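Side-chain contacts in YqgE/AlgH family protein (Corynebacterium diphtheriae NCTC 13129, PDB 2GS5), which is of unknown function but belongs to the UPF0301 (AlgH) family of conserved bacterial proteins: residues R5-M10 with D154-P159; E11-E14 with G18-L21; V36-E41 with T107-R112; P65-C70 with V114-G119. All blocks are in the same frame, centred on the assembly; numbering follows the deposited sequence.

Contact 1: residues R5-M10 with D154-P159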
loop_
_atom_site.group_PDB
_atom_site.type_symbol
_atom_site.label_atom_id
_atom_site.label_comp_id
_atom_site.label_asym_id
_atom_site.label_seq_id
_atom_site.Cartn_x
_atom_site.Cartn_y
_atom_site.Cartn_z
ATOM N N ARG A 5 14.326 20.544 -4.252
ATOM C CA ARG A 5 15.546 20.832 -3.487
ATOM C C ARG A 5 15.925 19.761 -2.461
ATOM O O ARG A 5 17.089 19.670 -2.072
ATOM C CB ARG A 5 15.429 22.180 -2.772
ATOM C CG ARG A 5 15.750 23.376 -3.640
ATOM C CD ARG A 5 15.290 24.672 -2.993
ATOM N NE ARG A 5 15.823 24.838 -1.639
ATOM C CZ ARG A 5 15.182 24.538 -0.506
ATOM N NH1 ARG A 5 13.948 24.036 -0.511
ATOM N NH2 ARG A 5 15.791 24.742 0.658
ATOM N N LEU A 6 14.959 18.957 -2.019
ATOM C CA LEU A 6 15.260 17.859 -1.103
ATOM C C LEU A 6 16.267 16.874 -1.684
ATOM O O LEU A 6 16.966 16.194 -0.936
ATOM C CB LEU A 6 13.987 17.103 -0.701
ATOM C CG LEU A 6 13.178 17.756 0.417
ATOM C CD1 LEU A 6 11.862 17.030 0.602
ATOM C CD2 LEU A 6 13.970 17.756 1.715
ATOM N N PHE A 7 16.354 16.815 -3.013
ATOM C CA PHE A 7 17.101 15.757 -3.688
ATOM C C PHE A 7 18.405 16.225 -4.331
ATOM O O PHE A 7 18.957 15.542 -5.194
ATOM C CB PHE A 7 16.183 15.081 -4.714
ATOM C CG PHE A 7 14.925 14.542 -4.100
ATOM C CD1 PHE A 7 14.966 13.390 -3.334
ATOM C CD2 PHE A 7 13.721 15.217 -4.235
ATOM C CE1 PHE A 7 13.821 12.894 -2.735
ATOM C CE2 PHE A 7 12.568 14.731 -3.634
ATOM C CZ PHE A 7 12.619 13.565 -2.888
ATOM N N ASN A 8 18.917 17.362 -3.881
ATOM C CA ASN A 8 20.159 17.901 -4.430
ATOM C C ASN A 8 21.363 16.986 -4.176
ATOM O O ASN A 8 22.243 16.871 -5.021
ATOM C CB ASN A 8 20.438 19.302 -3.869
ATOM C CG ASN A 8 19.515 20.367 -4.450
ATOM O OD1 ASN A 8 18.772 20.120 -5.401
ATOM N ND2 ASN A 8 19.558 21.559 -3.873
ATOM N N ALA A 9 21.402 16.355 -3.005
ATOM C CA ALA A 9 22.459 15.395 -2.664
ATOM C C ALA A 9 21.907 13.973 -2.557
ATOM O O ALA A 9 22.606 13.007 -2.847
ATOM C CB ALA A 9 23.128 15.796 -1.361
HETATM N N MSE A 10 20.653 13.865 -2.132
HETATM C CA MSE A 10 19.973 12.591 -1.929
HETATM C C MSE A 10 19.113 12.326 -3.152
HETATM O O MSE A 10 18.423 13.217 -3.607
HETATM C CB MSE A 10 19.083 12.725 -0.696
HETATM C CG MSE A 10 18.316 11.496 -0.294
HETATM SE SE MSE A 10 17.139 11.965 1.185
HETATM C CE MSE A 10 15.663 12.740 0.178
ATOM N N ASP A 154 4.150 16.186 -4.911
ATOM C CA ASP A 154 2.917 15.580 -4.354
ATOM C C ASP A 154 3.158 14.339 -3.509
ATOM O O ASP A 154 2.386 14.048 -2.580
ATOM C CB ASP A 154 1.948 15.162 -5.469
ATOM C CG ASP A 154 1.326 16.332 -6.201
ATOM O OD1 ASP A 154 1.642 17.511 -5.885
ATOM O OD2 ASP A 154 0.527 16.053 -7.121
ATOM N N TRP A 155 4.201 13.594 -3.859
ATOM C CA TRP A 155 4.465 12.294 -3.264
ATOM C C TRP A 155 5.936 12.137 -2.952
ATOM O O TRP A 155 6.777 12.678 -3.665
ATOM C CB TRP A 155 4.118 11.177 -4.240
ATOM C CG TRP A 155 2.772 11.264 -4.843
ATOM C CD1 TRP A 155 2.475 11.666 -6.104
ATOM C CD2 TRP A 155 1.530 10.931 -4.223
ATOM N NE1 TRP A 155 1.129 11.606 -6.314
ATOM C CE2 TRP A 155 0.522 11.163 -5.169
ATOM C CE3 TRP A 155 1.173 10.457 -2.956
ATOM C CZ2 TRP A 155 -0.825 10.947 -4.889
ATOM C CZ3 TRP A 155 -0.171 10.236 -2.685
ATOM C CH2 TRP A 155 -1.149 10.480 -3.644
ATOM N N PHE A 156 6.228 11.386 -1.894
ATOM C CA PHE A 156 7.572 10.911 -1.614
ATOM C C PHE A 156 7.551 9.394 -1.769
ATOM O O PHE A 156 6.725 8.710 -1.167
ATOM C CB PHE A 156 8.019 11.317 -0.206
ATOM C CG PHE A 156 9.436 10.928 0.118
ATOM C CD1 PHE A 156 10.495 11.752 -0.220
ATOM C CD2 PHE A 156 9.706 9.730 0.762
ATOM C CE1 PHE A 156 11.805 11.397 0.088
ATOM C CE2 PHE A 156 10.996 9.373 1.059
ATOM C CZ PHE A 156 12.046 10.189 0.726
ATOM N N VAL A 157 8.454 8.886 -2.598
ATOM C CA VAL A 157 8.523 7.462 -2.901
ATOM C C VAL A 157 9.447 6.788 -1.903
ATOM O O VAL A 157 10.600 7.194 -1.763
ATOM C CB VAL A 157 9.015 7.231 -4.326
ATOM C CG1 VAL A 157 9.040 5.747 -4.684
ATOM C CG2 VAL A 157 8.133 7.973 -5.278
ATOM N N ALA A 158 8.933 5.785 -1.198
ATOM C CA ALA A 158 9.700 5.072 -0.166
ATOM C C ALA A 158 9.412 3.582 -0.204
ATOM O O ALA A 158 8.341 3.167 -0.624
ATOM C CB ALA A 158 9.355 5.607 1.215
ATOM N N PRO A 159 10.382 2.768 0.226
ATOM C CA PRO A 159 10.069 1.340 0.318
ATOM C C PRO A 159 8.977 1.040 1.347
ATOM O O PRO A 159 8.978 1.602 2.441
ATOM C CB PRO A 159 11.394 0.692 0.714
ATOM C CG PRO A 159 12.298 1.792 1.099
ATOM C CD PRO A 159 11.769 3.081 0.598
#
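Phe7 and Met10 approach Phe156 from the N-terminal region around the 3-10 segment that includes Arg5 and Leu6, while Phe156 stands on the extended strand 155-159, so the backbones stay well apart (Phe7 CA to Phe156 CA is 10.9 Å) and the long side chains bridge the distance. The Phe7 ring meets its partner with its far rim: CZ lies 3.8 Å from Phe156 CE1, and CE1 of Phe7 touches the same atom. Phe156 CE1 thus sits at the edge of the Phe7 ring, near its plane, whereas Phe7 reaches the Phe156 ring obliquely. In Phe156, CG is anti to the backbone N (chi1 -176°), which carries the ring away from the strand to the side where the N-terminal region runs. Strand 155-159 pairs antiparallel with strand 19-23 in the mixed sheet, and its residues alternate: Trp155 and Val157 lie against Leu21 and, on helix 145-151, Leu146 and Ile150, whereas Phe156 meets the N-terminal region and also Gln181. Met10, a selenomethionine, runs straight through its first two torsions and bends only at the last (chi3 82°), bringing CE to the edge of the Phe156 ring, 4.1 Å from Phe156 CE1. A flexible, unbranched chain suits this place because it can reach across from a loop and end in an apolar methyl. Within the same segment, Leu6 CB lies 4.0 Å above the plane of the Phe7 ring, toward its rim. On Phe156, the ring of Phe2 adds another aromatic neighbour, their planes inclined at about 45°.

Contact 2: residues E11-E14 with G18-L21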
loop_
_atom_site.group_PDB
_atom_site.type_symbol
_atom_site.label_atom_id
_atom_site.label_comp_id
_atom_site.label_asym_id
_atom_site.label_seq_id
_atom_site.Cartn_x
_atom_site.Cartn_y
_atom_site.Cartn_z
ATOM N N GLU A 11 19.155 11.120 -3.703
ATOM C CA GLU A 11 18.376 10.838 -4.911
ATOM C C GLU A 11 17.010 10.261 -4.598
ATOM O O GLU A 11 16.831 9.576 -3.593
ATOM C CB GLU A 11 19.128 9.896 -5.839
ATOM C CG GLU A 11 20.335 10.544 -6.484
ATOM C CD GLU A 11 20.520 10.113 -7.914
ATOM O OE1 GLU A 11 20.869 10.978 -8.755
ATOM O OE2 GLU A 11 20.314 8.908 -8.194
ATOM N N ARG A 12 16.056 10.555 -5.479
ATOM C CA ARG A 12 14.703 10.029 -5.358
ATOM C C ARG A 12 14.712 8.529 -5.572
ATOM O O ARG A 12 15.478 8.021 -6.397
ATOM C CB ARG A 12 13.790 10.656 -6.411
ATOM C CG ARG A 12 13.523 12.142 -6.259
ATOM C CD ARG A 12 12.490 12.587 -7.279
ATOM N NE ARG A 12 12.149 14.007 -7.196
ATOM C CZ ARG A 12 12.904 14.997 -7.665
ATOM N NH1 ARG A 12 12.486 16.254 -7.539
ATOM N NH2 ARG A 12 14.076 14.752 -8.249
ATOM N N ASN A 13 13.851 7.825 -4.835
ATOM C CA ASN A 13 13.577 6.422 -5.114
ATOM C C ASN A 13 12.618 6.356 -6.295
ATOM O O ASN A 13 11.655 7.115 -6.365
ATOM C CB ASN A 13 12.940 5.732 -3.908
ATOM C CG ASN A 13 13.812 5.775 -2.662
ATOM O OD1 ASN A 13 13.331 6.058 -1.558
ATOM N ND2 ASN A 13 15.100 5.493 -2.832
ATOM N N GLU A 14 12.867 5.445 -7.229
ATOM C CA GLU A 14 12.002 5.331 -8.400
ATOM C C GLU A 14 10.752 4.520 -8.081
ATOM O O GLU A 14 10.834 3.501 -7.405
ATOM C CB GLU A 14 12.755 4.706 -9.570
ATOM C CG GLU A 14 13.689 5.683 -10.257
ATOM C CD GLU A 14 12.948 6.872 -10.848
ATOM O OE1 GLU A 14 12.042 6.650 -11.692
ATOM O OE2 GLU A 14 13.264 8.020 -10.460
ATOM N N GLY A 18 5.821 -2.374 -4.826
ATOM C CA GLY A 18 6.398 -2.550 -3.501
ATOM C C GLY A 18 6.889 -1.257 -2.867
ATOM O O GLY A 18 7.247 -1.253 -1.691
HETATM N N MSE A 19 6.922 -0.173 -3.640
HETATM C CA MSE A 19 7.133 1.166 -3.096
HETATM C C MSE A 19 5.817 1.737 -2.655
HETATM O O MSE A 19 4.780 1.374 -3.190
HETATM C CB MSE A 19 7.722 2.105 -4.150
HETATM C CG MSE A 19 9.096 1.707 -4.628
HETATM SE SE MSE A 19 10.493 1.929 -3.265
HETATM C CE MSE A 19 10.566 3.856 -3.164
ATOM N N VAL A 20 5.871 2.633 -1.676
ATOM C CA VAL A 20 4.717 3.451 -1.308
ATOM C C VAL A 20 4.923 4.896 -1.746
ATOM O O VAL A 20 6.041 5.403 -1.773
ATOM C CB VAL A 20 4.397 3.418 0.195
ATOM C CG1 VAL A 20 3.766 2.073 0.560
ATOM C CG2 VAL A 20 5.631 3.670 1.036
ATOM N N LEU A 21 3.814 5.517 -2.129
ATOM C CA LEU A 21 3.729 6.929 -2.436
ATOM C C LEU A 21 3.160 7.593 -1.196
ATOM O O LEU A 21 2.009 7.338 -0.826
ATOM C CB LEU A 21 2.802 7.171 -3.620
ATOM C CG LEU A 21 3.174 6.463 -4.921
ATOM C CD1 LEU A 21 2.062 6.567 -5.972
ATOM C CD2 LEU A 21 4.490 7.017 -5.444
#
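Met19, Asn13 and Glu14 carry this contact, where the N-terminal loop runs past the start of strand 19-23, a strand flanked on its two sides by strands 36-42 and 155-159 in the mixed sheet. Met19, modelled as selenomethionine, has by far the largest share of the buried surface. Its chain is curled rather than straight: CG lies beside the backbone N (chi1 -64°), and a second bend of similar size (chi2 -69°) leads the chain toward Asn13. A long apolar chain suits a strand end that a loop only partly covers, since it can fold over against the loop. Asn13 points its CB at Met19, but the closest approach of the two is too short to be real, so the last torsion of Met19 and the place of its methyl group are doubtful. Val157 of strand 155-159 lies beside both residues, though its closest approach to Met19 involves that doubtful methyl. Asparagine is at ease here because the position is only partly buried. Glu14 is exposed, a natural setting for a charged side chain; its CB points away, and the residue takes part through its main chain, its carbonyl O resting 3.7 Å from Met19 CG.

Contact 3: residues V36-E41 with T107-R112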
loop_
_atom_site.group_PDB
_atom_site.type_symbol
_atom_site.label_atom_id
_atom_site.label_comp_id
_atom_site.label_asym_id
_atom_site.label_seq_id
_atom_site.Cartn_x
_atom_site.Cartn_y
_atom_site.Cartn_z
ATOM N N VAL A 36 -0.984 6.696 1.929
ATOM C CA VAL A 36 0.248 5.947 1.715
ATOM C C VAL A 36 -0.103 4.877 0.704
ATOM O O VAL A 36 -0.699 3.856 1.060
ATOM C CB VAL A 36 0.756 5.285 3.007
ATOM C CG1 VAL A 36 2.003 4.448 2.741
ATOM C CG2 VAL A 36 1.015 6.344 4.081
ATOM N N ILE A 37 0.232 5.127 -0.560
ATOM C CA ILE A 37 -0.285 4.285 -1.633
ATOM C C ILE A 37 0.757 3.277 -2.076
ATOM O O ILE A 37 1.773 3.639 -2.643
ATOM C CB ILE A 37 -0.790 5.127 -2.814
ATOM C CG1 ILE A 37 -1.925 6.047 -2.326
ATOM C CG2 ILE A 37 -1.297 4.214 -3.955
ATOM C CD1 ILE A 37 -2.361 7.056 -3.314
ATOM N N LEU A 38 0.489 2.007 -1.785
ATOM C CA LEU A 38 1.349 0.910 -2.215
ATOM C C LEU A 38 1.163 0.659 -3.701
ATOM O O LEU A 38 0.059 0.356 -4.149
ATOM C CB LEU A 38 1.001 -0.359 -1.447
ATOM C CG LEU A 38 1.746 -1.634 -1.819
ATOM C CD1 LEU A 38 3.217 -1.524 -1.476
ATOM C CD2 LEU A 38 1.115 -2.840 -1.129
ATOM N N ILE A 39 2.248 0.781 -4.456
ATOM C CA ILE A 39 2.224 0.492 -5.888
ATOM C C ILE A 39 2.154 -1.019 -6.085
ATOM O O ILE A 39 3.011 -1.761 -5.590
ATOM C CB ILE A 39 3.455 1.089 -6.615
ATOM C CG1 ILE A 39 3.448 2.614 -6.471
ATOM C CG2 ILE A 39 3.492 0.657 -8.088
ATOM C CD1 ILE A 39 4.715 3.279 -6.961
ATOM N N ILE A 40 1.104 -1.469 -6.774
ATOM C CA ILE A 40 0.879 -2.907 -7.007
ATOM C C ILE A 40 1.087 -3.319 -8.466
ATOM O O ILE A 40 1.142 -4.517 -8.778
ATOM C CB ILE A 40 -0.543 -3.327 -6.536
ATOM C CG1 ILE A 40 -1.644 -2.609 -7.333
ATOM C CG2 ILE A 40 -0.695 -3.063 -5.038
ATOM C CD1 ILE A 40 -3.050 -2.995 -6.897
ATOM N N GLU A 41 1.177 -2.343 -9.354
ATOM C CA GLU A 41 1.440 -2.595 -10.771
ATOM C C GLU A 41 1.980 -1.314 -11.385
ATOM O O GLU A 41 1.423 -0.243 -11.186
ATOM C CB GLU A 41 0.161 -3.025 -11.483
ATOM C CG GLU A 41 0.272 -3.149 -12.997
ATOM C CD GLU A 41 0.853 -4.472 -13.473
ATOM O OE1 GLU A 41 1.130 -5.368 -12.645
ATOM O OE2 GLU A 41 1.028 -4.597 -14.691
ATOM N N THR A 107 1.741 -13.003 -6.414
ATOM C CA THR A 107 2.523 -12.158 -7.305
ATOM C C THR A 107 3.420 -11.273 -6.459
ATOM O O THR A 107 2.927 -10.468 -5.665
ATOM C CB THR A 107 1.607 -11.268 -8.165
ATOM O OG1 THR A 107 0.798 -12.095 -9.005
ATOM C CG2 THR A 107 2.430 -10.303 -9.021
ATOM N N ARG A 108 4.731 -11.445 -6.610
ATOM C CA ARG A 108 5.709 -10.649 -5.887
ATOM C C ARG A 108 5.588 -9.182 -6.280
ATOM O O ARG A 108 5.533 -8.859 -7.460
ATOM C CB ARG A 108 7.128 -11.145 -6.200
ATOM C CG ARG A 108 8.258 -10.326 -5.595
ATOM C CD ARG A 108 9.623 -10.835 -6.066
ATOM N NE ARG A 108 10.642 -9.787 -6.055
ATOM C CZ ARG A 108 10.714 -8.785 -6.937
ATOM N NH1 ARG A 108 11.686 -7.884 -6.835
ATOM N NH2 ARG A 108 9.822 -8.667 -7.919
ATOM N N LEU A 109 5.538 -8.316 -5.281
ATOM C CA LEU A 109 5.655 -6.888 -5.486
ATOM C C LEU A 109 7.124 -6.537 -5.262
ATOM O O LEU A 109 7.856 -6.287 -6.219
ATOM C CB LEU A 109 4.716 -6.139 -4.543
ATOM C CG LEU A 109 3.228 -6.431 -4.785
ATOM C CD1 LEU A 109 2.400 -5.697 -3.758
ATOM C CD2 LEU A 109 2.790 -6.034 -6.198
ATOM N N ALA A 110 7.558 -6.574 -4.005
ATOM C CA ALA A 110 8.965 -6.453 -3.654
ATOM C C ALA A 110 9.143 -7.119 -2.301
ATOM O O ALA A 110 8.217 -7.138 -1.484
ATOM C CB ALA A 110 9.400 -4.982 -3.602
ATOM N N ASN A 111 10.329 -7.679 -2.066
ATOM C CA ASN A 111 10.642 -8.310 -0.790
ATOM C C ASN A 111 9.578 -9.363 -0.444
ATOM O O ASN A 111 9.357 -10.260 -1.245
ATOM C CB ASN A 111 10.832 -7.242 0.288
ATOM C CG ASN A 111 11.926 -6.243 -0.069
ATOM O OD1 ASN A 111 12.997 -6.625 -0.544
ATOM N ND2 ASN A 111 11.658 -4.959 0.153
ATOM N N ARG A 112 8.920 -9.255 0.712
ATOM C CA ARG A 112 7.910 -10.243 1.123
ATOM C C ARG A 112 6.482 -9.847 0.757
ATOM O O ARG A 112 5.538 -10.583 1.033
ATOM C CB ARG A 112 8.000 -10.511 2.625
ATOM C CG ARG A 112 9.231 -11.271 3.034
ATOM C CD ARG A 112 9.157 -11.746 4.470
ATOM N NE ARG A 112 10.236 -12.692 4.747
ATOM C CZ ARG A 112 10.204 -13.990 4.441
ATOM N NH1 ARG A 112 9.143 -14.533 3.875
ATOM N NH2 ARG A 112 11.246 -14.761 4.701
#
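A classic beta bulge near the end of strand 36-42, where Ile40 and Glu41 both face Phe48 of strand 47-51, forms part of the surface against which Leu109 packs. Strand 106-110 passes this strand without pairing with it: the axes of segments 36-41 and 107-110 come within 8.1 Å and run at 138° to each other, closer to antiparallel than to perpendicular. Leu109 alone spans the distance from its side. With CG anti to its carbonyl carbon (chi1 -63°), its two methyls divide the work. CD2 lies over the main chain at the bulge, 3.4 Å from Ile40 O and 3.8 Å from Ile40 CA. CD1 instead meets side chains, lying 4.1 Å from Leu38 CD2 and 4.3 Å from Ile40 CG2. Leu38, whose CG is anti to its backbone N (chi1 177°), brings CD2 obliquely against it. Leucine fits here because its forked end can touch backbone and side chains at once, and all four residues in touch are buried. Ile40 also packs on Val50 and Phe48, while Ile39 turns to Leu21 on strand 19-23, so branched apolar residues fill both sides of the strand. The arrangement is that of a bulged strand in the mixed sheet, with strand 106-110, itself paired to strand 113-116, crossing over it through Leu109.

Contact 4: residues P65-C70 with V114-G119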
loop_
_atom_site.group_PDB
_atom_site.type_symbol
_atom_site.label_atom_id
_atom_site.label_comp_id
_atom_site.label_asym_id
_atom_site.label_seq_id
_atom_site.Cartn_x
_atom_site.Cartn_y
_atom_site.Cartn_z
ATOM N N PRO A 65 -16.337 -13.960 3.123
ATOM C CA PRO A 65 -16.082 -14.588 4.421
ATOM C C PRO A 65 -15.036 -15.702 4.390
ATOM O O PRO A 65 -14.370 -15.938 5.389
ATOM C CB PRO A 65 -17.458 -15.131 4.828
ATOM C CG PRO A 65 -18.239 -15.190 3.572
ATOM C CD PRO A 65 -17.746 -14.090 2.713
ATOM N N GLU A 66 -14.897 -16.369 3.247
ATOM C CA GLU A 66 -13.946 -17.462 3.091
ATOM C C GLU A 66 -12.503 -17.040 3.360
ATOM O O GLU A 66 -11.680 -17.870 3.731
ATOM C CB GLU A 66 -14.041 -18.085 1.685
ATOM C CG GLU A 66 -13.698 -17.151 0.516
ATOM C CD GLU A 66 -14.899 -16.415 -0.070
ATOM O OE1 GLU A 66 -15.873 -16.125 0.667
ATOM O OE2 GLU A 66 -14.853 -16.113 -1.288
ATOM N N TRP A 67 -12.211 -15.757 3.153
ATOM C CA TRP A 67 -10.850 -15.237 3.322
ATOM C C TRP A 67 -10.528 -14.790 4.742
ATOM O O TRP A 67 -9.368 -14.552 5.062
ATOM C CB TRP A 67 -10.591 -14.098 2.323
ATOM C CG TRP A 67 -10.236 -14.660 0.986
ATOM C CD1 TRP A 67 -11.034 -14.757 -0.111
ATOM C CD2 TRP A 67 -8.992 -15.269 0.636
ATOM N NE1 TRP A 67 -10.353 -15.379 -1.139
ATOM C CE2 TRP A 67 -9.096 -15.703 -0.703
ATOM C CE3 TRP A 67 -7.787 -15.467 1.320
ATOM C CZ2 TRP A 67 -8.041 -16.331 -1.365
ATOM C CZ3 TRP A 67 -6.743 -16.087 0.663
ATOM C CH2 TRP A 67 -6.876 -16.515 -0.668
ATOM N N VAL A 68 -11.537 -14.690 5.597
ATOM C CA VAL A 68 -11.336 -14.136 6.942
ATOM C C VAL A 68 -10.186 -14.778 7.740
ATOM O O VAL A 68 -9.407 -14.058 8.350
ATOM C CB VAL A 68 -12.650 -14.130 7.760
ATOM C CG1 VAL A 68 -12.387 -13.730 9.205
ATOM C CG2 VAL A 68 -13.633 -13.163 7.125
ATOM N N PRO A 69 -10.065 -16.120 7.735
ATOM C CA PRO A 69 -8.940 -16.754 8.449
ATOM C C PRO A 69 -7.525 -16.302 8.055
ATOM O O PRO A 69 -6.605 -16.434 8.850
ATOM C CB PRO A 69 -9.125 -18.242 8.136
ATOM C CG PRO A 69 -10.566 -18.390 7.848
ATOM C CD PRO A 69 -10.974 -17.129 7.157
ATOM N N CYS A 70 -7.362 -15.762 6.851
ATOM C CA CYS A 70 -6.061 -15.293 6.368
ATOM C C CYS A 70 -5.820 -13.817 6.658
ATOM O O CYS A 70 -4.697 -13.333 6.480
ATOM C CB CYS A 70 -5.955 -15.466 4.855
ATOM S SG CYS A 70 -5.826 -17.150 4.279
ATOM N N VAL A 114 3.282 -9.389 -1.475
ATOM C CA VAL A 114 2.699 -10.064 -2.616
ATOM C C VAL A 114 1.256 -9.635 -2.820
ATOM O O VAL A 114 0.582 -9.234 -1.880
ATOM C CB VAL A 114 2.695 -11.610 -2.430
ATOM C CG1 VAL A 114 4.099 -12.170 -2.544
ATOM C CG2 VAL A 114 2.031 -12.004 -1.099
HETATM N N MSE A 115 0.798 -9.697 -4.065
HETATM C CA MSE A 115 -0.634 -9.642 -4.345
HETATM C C MSE A 115 -1.170 -11.078 -4.319
HETATM O O MSE A 115 -0.621 -11.959 -4.983
HETATM C CB MSE A 115 -0.900 -8.962 -5.699
HETATM C CG MSE A 115 -1.106 -7.443 -5.660
HETATM SE SE MSE A 115 -1.984 -6.995 -7.335
HETATM C CE MSE A 115 -0.760 -7.847 -8.604
ATOM N N VAL A 116 -2.231 -11.309 -3.546
ATOM C CA VAL A 116 -2.824 -12.636 -3.394
ATOM C C VAL A 116 -3.987 -12.754 -4.359
ATOM O O VAL A 116 -4.872 -11.899 -4.376
ATOM C CB VAL A 116 -3.350 -12.856 -1.962
ATOM C CG1 VAL A 116 -3.959 -14.245 -1.812
ATOM C CG2 VAL A 116 -2.230 -12.645 -0.941
ATOM N N ASN A 117 -3.974 -13.797 -5.179
ATOM C CA ASN A 117 -5.087 -14.067 -6.056
ATOM C C ASN A 117 -6.261 -14.568 -5.235
ATOM O O ASN A 117 -6.200 -15.655 -4.664
ATOM C CB ASN A 117 -4.694 -15.102 -7.112
ATOM C CG ASN A 117 -5.709 -15.221 -8.211
ATOM O OD1 ASN A 117 -6.918 -15.297 -7.964
ATOM N ND2 ASN A 117 -5.225 -15.249 -9.451
ATOM N N LEU A 118 -7.333 -13.772 -5.164
ATOM C CA LEU A 118 -8.464 -14.104 -4.285
ATOM C C LEU A 118 -9.346 -15.225 -4.836
ATOM O O LEU A 118 -10.303 -15.638 -4.189
ATOM C CB LEU A 118 -9.291 -12.857 -3.959
ATOM C CG LEU A 118 -8.539 -11.787 -3.163
ATOM C CD1 LEU A 118 -9.413 -10.553 -2.902
ATOM C CD2 LEU A 118 -7.973 -12.340 -1.859
ATOM N N GLY A 119 -9.021 -15.712 -6.033
ATOM C CA GLY A 119 -9.604 -16.941 -6.556
ATOM C C GLY A 119 -8.942 -18.205 -6.028
ATOM O O GLY A 119 -9.437 -19.313 -6.268
HETATM O O HOH W 1 -12.923 -16.477 -3.485
#
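Trp67 lays one face of its indole against Leu118 and uses its ring N-H to grip the same residue's backbone. Its CG lies beside the backbone N (chi1 -81°), which swings the flat group out of the 3-10 segment 65-70 and toward the chain leaving strand 113-116. Leu118 CD2 stands 3.9 Å from the centroid of the five-membered ring, only 16° off the ring normal, a CH-pi contact; chi2 of the leucine sets CD1 anti to CA and leaves CD2 as the branch that turns over the ring. NE1 of Trp67 donates to Leu118 O at 3.1 Å, with a somewhat bent angle at the hydrogen (146°) and the oxygen close to the ring plane. Tryptophan suits the place by joining a broad apolar face to one polar N-H, which this bond satisfies within a buried side chain. At the far end of the indole, CH2 lies 3.9 Å from Val116 CG1, the methyl set anti to the backbone N. A water lies 2.8 Å from Leu118 O and 2.9 Å from Glu66 OE2, but it need not donate to both at once. Asn117 points its CB away from the tryptophan and closes an Asx turn, its OD1 accepting from Gly119 N at 2.9 Å. Pro122 and Ile125 of helix 122-125 and Met132 of strand 129-141 also pack on Trp67, which thus sits among the 3-10 segment, that helix and the sheet.

In the fold
All four contacts reach the same mixed sheet, spread from one end of the chain's fold to the other. Contacts 1 and 2 are neighbours on the adjacent strands 155-159 and 19-23. Their centres are about 8 Å apart. Strand 36-42, next in the sheet, carries contact 3. Centre to centre, contact 3 is about 11 Å from contact 2. Contact 4 is tied to contact 3 by the pairing of strands 106-110 and 113-116. Its centre lies about 16 Å from that of contact 3, yet about 34 Å from that of contact 1, across the chain's centre. Along the sequence, contact 1 encloses the other three, and contact 2 closes before contacts 3 and 4. The contacts thus join the N-terminal loop and late strands to one sheet, with only contacts 3 and 4 crossing along the chain.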